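Local atomic coordinates of aldehyde dehydrogenase 12 (Zea mays, PDB entry 6D97), a protein that probably oxidises L-glutamate gamma-semialdehyde to glutamate with NAD+, the last step of proline catabolism in plants. Residues E44-V49 / M234-H239; K226-M231 / F250-G255. One frame throughout, in Å; residues are numbered along the deposited sequence.

Interaction 1: E44-V49 / M234-H239; sequences EVQNFV and MIRLLH
F48 on strand 43-49 and H239 on helix 229-240 touch through their rings, while the backbones stay apart: the nearest CA atoms, F48 CA and I235 CA, are 9.1 Å from each other. F48 holds CG anti to its N (chi1 -167°), which sets the ring against H239. H239 reaches it from the helix side of the interface. Its CE1 stands over one face of the F48 ring, nearer the edge of the ring than its centre and 3.4 Å from F48 CZ. The ring centroids are 4.5 Å apart and the planes make an angle of 43°, so the pair is oblique. W53 meets the same phenylalanine edge-to-face. With an alanine in place of F48, H239 and W53 would probably lose this ring, and a gap would open between strand and helix.

Q46 and R236 form the second point of contact. Their side chains run roughly perpendicular. R236 NH2 lies 3.3 Å from Q46 OE1, which sits at the guanidinium edge near its plane. This hydrogen bond is weak, bent to 122°. W53 adds a cation-pi contact to R236. E232 OE2 forms a salt bridge with R236 NE, and E232 OE1 accepts from Q46 N. The polar link between strand and helix therefore probably runs more through this carboxylate than through the weak bond.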
loop_
_atom_site.group_PDB
_atom_site.type_symbol
_atom_site.label_atom_id
_atom_site.label_comp_id
_atom_site.label_asym_id
_atom_site.label_seq_id
_atom_site.Cartn_x
_atom_site.Cartn_y
_atom_site.Cartn_z
ATOM N N GLU A 44 34.528 12.116 -29.541
ATOM C CA GLU A 44 35.171 11.773 -28.284
ATOM C C GLU A 44 34.141 11.710 -27.166
ATOM O O GLU A 44 33.126 12.414 -27.189
ATOM C CB GLU A 44 36.287 12.763 -27.918
ATOM C CG GLU A 44 35.863 14.210 -27.756
ATOM C CD GLU A 44 36.980 15.069 -27.182
ATOM O OE1 GLU A 44 36.867 15.488 -26.007
ATOM O OE2 GLU A 44 37.978 15.308 -27.900
ATOM N N VAL A 45 34.410 10.839 -26.199
ATOM C CA VAL A 45 33.576 10.667 -25.016
ATOM C C VAL A 45 34.409 11.037 -23.800
ATOM O O VAL A 45 35.517 10.520 -23.618
ATOM C CB VAL A 45 33.049 9.226 -24.893
ATOM C CG1 VAL A 45 32.160 9.088 -23.661
ATOM C CG2 VAL A 45 32.305 8.843 -26.148
ATOM N N GLN A 46 33.878 11.928 -22.975
ATOM C CA GLN A 46 34.595 12.424 -21.813
ATOM C C GLN A 46 33.969 11.896 -20.534
ATOM O O GLN A 46 32.843 11.390 -20.513
ATOM C CB GLN A 46 34.612 13.955 -21.797
ATOM C CG GLN A 46 35.268 14.576 -23.015
ATOM C CD GLN A 46 35.238 16.085 -22.982
ATOM O OE1 GLN A 46 34.298 16.709 -23.472
ATOM N NE2 GLN A 46 36.264 16.684 -22.389
ATOM N N ASN A 47 34.727 12.028 -19.457
ATOM C CA ASN A 47 34.214 11.776 -18.124
ATOM C C ASN A 47 33.630 13.060 -17.548
ATOM O O ASN A 47 33.924 14.167 -18.004
ATOM C CB ASN A 47 35.317 11.242 -17.209
ATOM C CG ASN A 47 36.090 10.096 -17.836
ATOM O OD1 ASN A 47 35.589 8.974 -17.940
ATOM N ND2 ASN A 47 37.321 10.374 -18.263
ATOM N N PHE A 48 32.786 12.897 -16.536
ATOM C CA PHE A 48 32.272 14.012 -15.756
ATOM C C PHE A 48 32.523 13.707 -14.290
ATOM O O PHE A 48 32.031 12.699 -13.772
ATOM C CB PHE A 48 30.780 14.234 -16.014
ATOM C CG PHE A 48 30.258 15.535 -15.481
ATOM C CD1 PHE A 48 30.412 16.703 -16.206
ATOM C CD2 PHE A 48 29.602 15.587 -14.263
ATOM C CE1 PHE A 48 29.926 17.899 -15.725
ATOM C CE2 PHE A 48 29.115 16.780 -13.779
ATOM C CZ PHE A 48 29.280 17.938 -14.508
ATOM N N VAL A 49 33.289 14.567 -13.626
ATOM C CA VAL A 49 33.642 14.352 -12.230
ATOM C C VAL A 49 33.887 15.704 -11.584
ATOM O O VAL A 49 34.424 16.623 -12.211
ATOM C CB VAL A 49 34.869 13.423 -12.095
ATOM C CG1 VAL A 49 36.126 14.109 -12.607
ATOM C CG2 VAL A 49 35.052 12.978 -10.658
ATOM N N MET A 234 23.194 12.020 -23.112
ATOM C CA MET A 234 22.024 12.119 -22.243
ATOM C C MET A 234 22.326 12.958 -21.006
ATOM O O MET A 234 21.474 13.725 -20.542
ATOM C CB MET A 234 21.545 10.723 -21.849
ATOM C CG MET A 234 20.261 10.728 -21.046
ATOM S SD MET A 234 18.878 11.379 -21.996
ATOM C CE MET A 234 17.823 11.936 -20.664
ATOM N N ILE A 235 23.542 12.841 -20.467
ATOM C CA ILE A 235 23.912 13.616 -19.287
ATOM C C ILE A 235 23.989 15.101 -19.620
ATOM O O ILE A 235 23.608 15.953 -18.807
ATOM C CB ILE A 235 25.233 13.095 -18.700
ATOM C CG1 ILE A 235 25.020 11.710 -18.093
ATOM C CG2 ILE A 235 25.753 14.042 -17.639
ATOM C CD1 ILE A 235 26.309 10.995 -17.744
ATOM N N ARG A 236 24.476 15.436 -20.818
ATOM C CA ARG A 236 24.489 16.832 -21.247
ATOM C C ARG A 236 23.077 17.390 -21.329
ATOM O O ARG A 236 22.823 18.524 -20.905
ATOM C CB ARG A 236 25.200 16.959 -22.593
ATOM C CG ARG A 236 26.642 16.513 -22.531
ATOM C CD ARG A 236 27.378 16.686 -23.850
ATOM N NE ARG A 236 28.775 16.281 -23.716
ATOM C CZ ARG A 236 29.756 17.090 -23.331
ATOM N NH1 ARG A 236 29.498 18.361 -23.051
ATOM N NH2 ARG A 236 30.998 16.629 -23.225
ATOM N N LEU A 237 22.143 16.600 -21.863
ATOM C CA LEU A 237 20.738 16.991 -21.856
ATOM C C LEU A 237 20.237 17.182 -20.431
ATOM O O LEU A 237 19.568 18.176 -20.123
ATOM C CB LEU A 237 19.906 15.936 -22.595
ATOM C CG LEU A 237 18.382 16.036 -22.773
ATOM C CD1 LEU A 237 17.951 15.030 -23.841
ATOM C CD2 LEU A 237 17.578 15.810 -21.479
ATOM N N LEU A 238 20.549 16.230 -19.546
ATOM C CA LEU A 238 20.068 16.313 -18.169
ATOM C C LEU A 238 20.605 17.556 -17.471
ATOM O O LEU A 238 19.890 18.191 -16.685
ATOM C CB LEU A 238 20.454 15.049 -17.403
ATOM C CG LEU A 238 19.643 13.790 -17.717
ATOM C CD1 LEU A 238 20.307 12.550 -17.141
ATOM C CD2 LEU A 238 18.226 13.941 -17.177
ATOM N N HIS A 239 21.862 17.916 -17.741
ATOM C CA HIS A 239 22.406 19.154 -17.192
ATOM C C HIS A 239 21.636 20.364 -17.702
ATOM O O HIS A 239 21.341 21.287 -16.936
ATOM C CB HIS A 239 23.890 19.278 -17.537
ATOM C CG HIS A 239 24.779 18.393 -16.721
ATOM N ND1 HIS A 239 25.917 17.811 -17.234
ATOM C CD2 HIS A 239 24.701 17.993 -15.430
ATOM C CE1 HIS A 239 26.503 17.092 -16.295
ATOM N NE2 HIS A 239 25.786 17.184 -15.190
#

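Interaction 2: K226-M231 / F250-G255; sequences KVSIVM and FINSDG. With NAD (nicotinamide-adenine-dinucleotide), chain E.
F250 and S228 bury the most surface in this contact, with N252 and M231 beside them. The chi1 of F250, -173°, swings the ring away from the backbone N and puts its CZ against S228. The ring presents its edge to the backbone of S228. F250 CZ lies 3.5 Å from S228 O, which sits near the ring plane, and 4.0 Å from S228 CB. One turn on, M231 CB approaches F250 CE1 obliquely at 4.1 Å. The rest of M231 bends away at chi2 and chi3.

The polar part is a single short bond. S228 OG donates to N252 OD1 at 2.7 Å. The angle at OD1 is 157°, and the hydroxyl oxygen sits 23° off the amide plane. N252 ND2 makes a weak hydrogen bond to Q46 O, so both ends of the buried amide have a partner. V223 and V45 also pack against S228.

Beyond N252 the chain runs to the cofactor. D254 is the N-cap of helix 255-265, and its OD1 accepts from V257 N. G255 O comes within 3.1 Å of N1A of the NAD adenine. S253 O accepts from K222 NZ, which also hydrogen-bonds NAD. The contact joins helix and second strand of a beta-alpha-beta unit in the Rossmann-type NAD-binding domain, with the adenine beside G255, at the N-terminus of helix 255-265, which follows the strand and loop.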
loop_
_atom_site.group_PDB
_atom_site.type_symbol
_atom_site.label_atom_id
_atom_site.label_comp_id
_atom_site.label_asym_id
_atom_site.label_seq_id
_atom_site.Cartn_x
_atom_site.Cartn_y
_atom_site.Cartn_z
ATOM N N LYS A 226 32.170 0.915 -25.210
ATOM C CA LYS A 226 31.748 0.777 -26.597
ATOM C C LYS A 226 30.560 1.673 -26.921
ATOM O O LYS A 226 30.422 2.127 -28.061
ATOM C CB LYS A 226 31.405 -0.682 -26.902
ATOM C CG LYS A 226 32.603 -1.594 -27.085
ATOM C CD LYS A 226 32.166 -2.975 -27.558
ATOM C CE LYS A 226 32.648 -4.067 -26.614
ATOM N NZ LYS A 226 32.017 -3.964 -25.264
ATOM N N VAL A 227 29.697 1.945 -25.941
ATOM C CA VAL A 227 28.450 2.658 -26.188
ATOM C C VAL A 227 28.251 3.854 -25.271
ATOM O O VAL A 227 27.203 4.500 -25.342
ATOM C CB VAL A 227 27.238 1.711 -26.077
ATOM C CG1 VAL A 227 27.414 0.520 -26.993
ATOM C CG2 VAL A 227 27.059 1.268 -24.639
ATOM N N SER A 228 29.221 4.181 -24.415
ATOM C CA SER A 228 29.017 5.208 -23.400
ATOM C C SER A 228 28.774 6.588 -23.992
ATOM O O SER A 228 28.434 7.510 -23.241
ATOM C CB SER A 228 30.216 5.269 -22.451
ATOM O OG SER A 228 31.413 5.576 -23.147
ATOM N N ILE A 229 28.946 6.754 -25.307
ATOM C CA ILE A 229 28.688 8.044 -25.936
ATOM C C ILE A 229 27.233 8.439 -25.759
ATOM O O ILE A 229 26.910 9.629 -25.653
ATOM C CB ILE A 229 29.093 8.009 -27.428
ATOM C CG1 ILE A 229 29.150 9.424 -28.004
ATOM C CG2 ILE A 229 28.134 7.143 -28.241
ATOM C CD1 ILE A 229 29.911 9.523 -29.321
ATOM N N VAL A 230 26.337 7.453 -25.684
ATOM C CA VAL A 230 24.908 7.739 -25.607
ATOM C C VAL A 230 24.575 8.408 -24.282
ATOM O O VAL A 230 23.979 9.491 -24.243
ATOM C CB VAL A 230 24.090 6.452 -25.804
ATOM C CG1 VAL A 230 22.611 6.734 -25.598
ATOM C CG2 VAL A 230 24.349 5.877 -27.185
ATOM N N MET A 231 24.960 7.771 -23.172
ATOM C CA MET A 231 24.694 8.362 -21.866
ATOM C C MET A 231 25.446 9.667 -21.679
ATOM O O MET A 231 24.988 10.542 -20.937
ATOM C CB MET A 231 25.053 7.388 -20.747
ATOM C CG MET A 231 23.901 6.521 -20.315
ATOM S SD MET A 231 22.361 7.418 -20.027
ATOM C CE MET A 231 22.758 8.298 -18.521
ATOM N N PHE A 250 30.511 10.561 -13.955
ATOM C CA PHE A 250 30.471 9.697 -15.130
ATOM C C PHE A 250 31.892 9.238 -15.419
ATOM O O PHE A 250 32.756 10.067 -15.718
ATOM C CB PHE A 250 29.879 10.460 -16.321
ATOM C CG PHE A 250 29.639 9.624 -17.544
ATOM C CD1 PHE A 250 28.825 8.502 -17.495
ATOM C CD2 PHE A 250 30.195 9.995 -18.759
ATOM C CE1 PHE A 250 28.592 7.749 -18.634
ATOM C CE2 PHE A 250 29.970 9.250 -19.900
ATOM C CZ PHE A 250 29.166 8.125 -19.841
ATOM N N ILE A 251 32.148 7.937 -15.310
ATOM C CA ILE A 251 33.491 7.396 -15.491
ATOM C C ILE A 251 33.483 6.418 -16.660
ATOM O O ILE A 251 32.555 5.613 -16.803
ATOM C CB ILE A 251 34.022 6.724 -14.208
ATOM C CG1 ILE A 251 35.453 6.220 -14.427
ATOM C CG2 ILE A 251 33.113 5.587 -13.762
ATOM C CD1 ILE A 251 36.185 5.840 -13.151
ATOM N N ASN A 252 34.503 6.511 -17.507
ATOM C CA ASN A 252 34.752 5.542 -18.563
ATOM C C ASN A 252 36.045 4.805 -18.236
ATOM O O ASN A 252 37.058 5.439 -17.922
ATOM C CB ASN A 252 34.859 6.218 -19.933
ATOM C CG ASN A 252 33.609 6.995 -20.315
ATOM O OD1 ASN A 252 32.708 6.465 -20.961
ATOM N ND2 ASN A 252 33.569 8.269 -19.945
ATOM N N SER A 253 36.004 3.479 -18.294
ATOM C CA SER A 253 37.173 2.670 -17.967
ATOM C C SER A 253 36.896 1.236 -18.385
ATOM O O SER A 253 35.764 0.872 -18.716
ATOM C CB SER A 253 37.513 2.732 -16.474
ATOM O OG SER A 253 36.533 2.063 -15.699
ATOM N N ASP A 254 37.949 0.424 -18.368
ATOM C CA ASP A 254 37.750 -1.007 -18.477
ATOM C C ASP A 254 37.222 -1.548 -17.152
ATOM O O ASP A 254 37.169 -0.843 -16.139
ATOM C CB ASP A 254 39.042 -1.720 -18.889
ATOM C CG ASP A 254 40.205 -1.461 -17.937
ATOM O OD1 ASP A 254 40.013 -1.457 -16.704
ATOM O OD2 ASP A 254 41.338 -1.292 -18.433
ATOM N N GLY A 255 36.827 -2.821 -17.167
ATOM C CA GLY A 255 36.241 -3.411 -15.977
ATOM C C GLY A 255 37.197 -3.448 -14.801
ATOM O O GLY A 255 36.786 -3.288 -13.650
HETATM P PA NAD E . 29.881 -7.453 -18.757
HETATM O O1A NAD E . 29.779 -8.175 -17.376
HETATM O O2A NAD E . 30.913 -7.831 -19.702
HETATM O O5B NAD E . 30.176 -6.006 -18.807
HETATM C C5B NAD E . 29.215 -5.084 -18.351
HETATM C C4B NAD E . 29.810 -3.866 -17.653
HETATM O O4B NAD E . 30.514 -4.198 -16.469
HETATM C C3B NAD E . 30.709 -3.058 -18.531
HETATM O O3B NAD E . 30.533 -1.713 -18.305
HETATM C C2B NAD E . 32.044 -3.493 -18.102
HETATM O O2B NAD E . 32.983 -2.519 -18.352
HETATM C C1B NAD E . 31.817 -3.711 -16.653
HETATM N N9A NAD E . 32.748 -4.611 -16.007
HETATM C C8A NAD E . 33.306 -5.775 -16.503
HETATM N N7A NAD E . 34.092 -6.319 -15.567
HETATM C C5A NAD E . 34.062 -5.533 -14.420
HETATM C C6A NAD E . 34.654 -5.599 -13.173
HETATM N N6A NAD E . 35.534 -6.692 -12.864
HETATM N N1A NAD E . 34.412 -4.651 -12.256
HETATM C C2A NAD E . 33.585 -3.606 -12.516
HETATM N N3A NAD E . 32.983 -3.505 -13.730
HETATM C C4A NAD E . 33.200 -4.438 -14.680
HETATM O O3 NAD E . 28.744 -7.497 -19.685
HETATM P PN NAD E . 28.718 -8.165 -21.127
HETATM O O1N NAD E . 27.190 -8.124 -21.495
HETATM O O2N NAD E . 29.463 -7.336 -22.132
HETATM O O5D NAD E . 29.178 -9.598 -21.162
#

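Overall arrangement
From the N terminus, the chain first lays down 44-49. Some 185 residues later, helix 229-240 returns to it, and interaction 1 closes this long loop. Interaction 2 closes a short one, from 226-231 to 250-255. The two cross, because 234-239 falls between the segments of interaction 2. Both use helix 229-240: interaction 2 its start, interaction 1 a later part. The strand segments also touch directly. F48 O probably hydrogen-bonds to F250 N, and N47 OD1 to N252 N. Together the contacts tie the small N-terminal mixed sheet to the outermost strand and a helix of the parallel NAD-binding sheet.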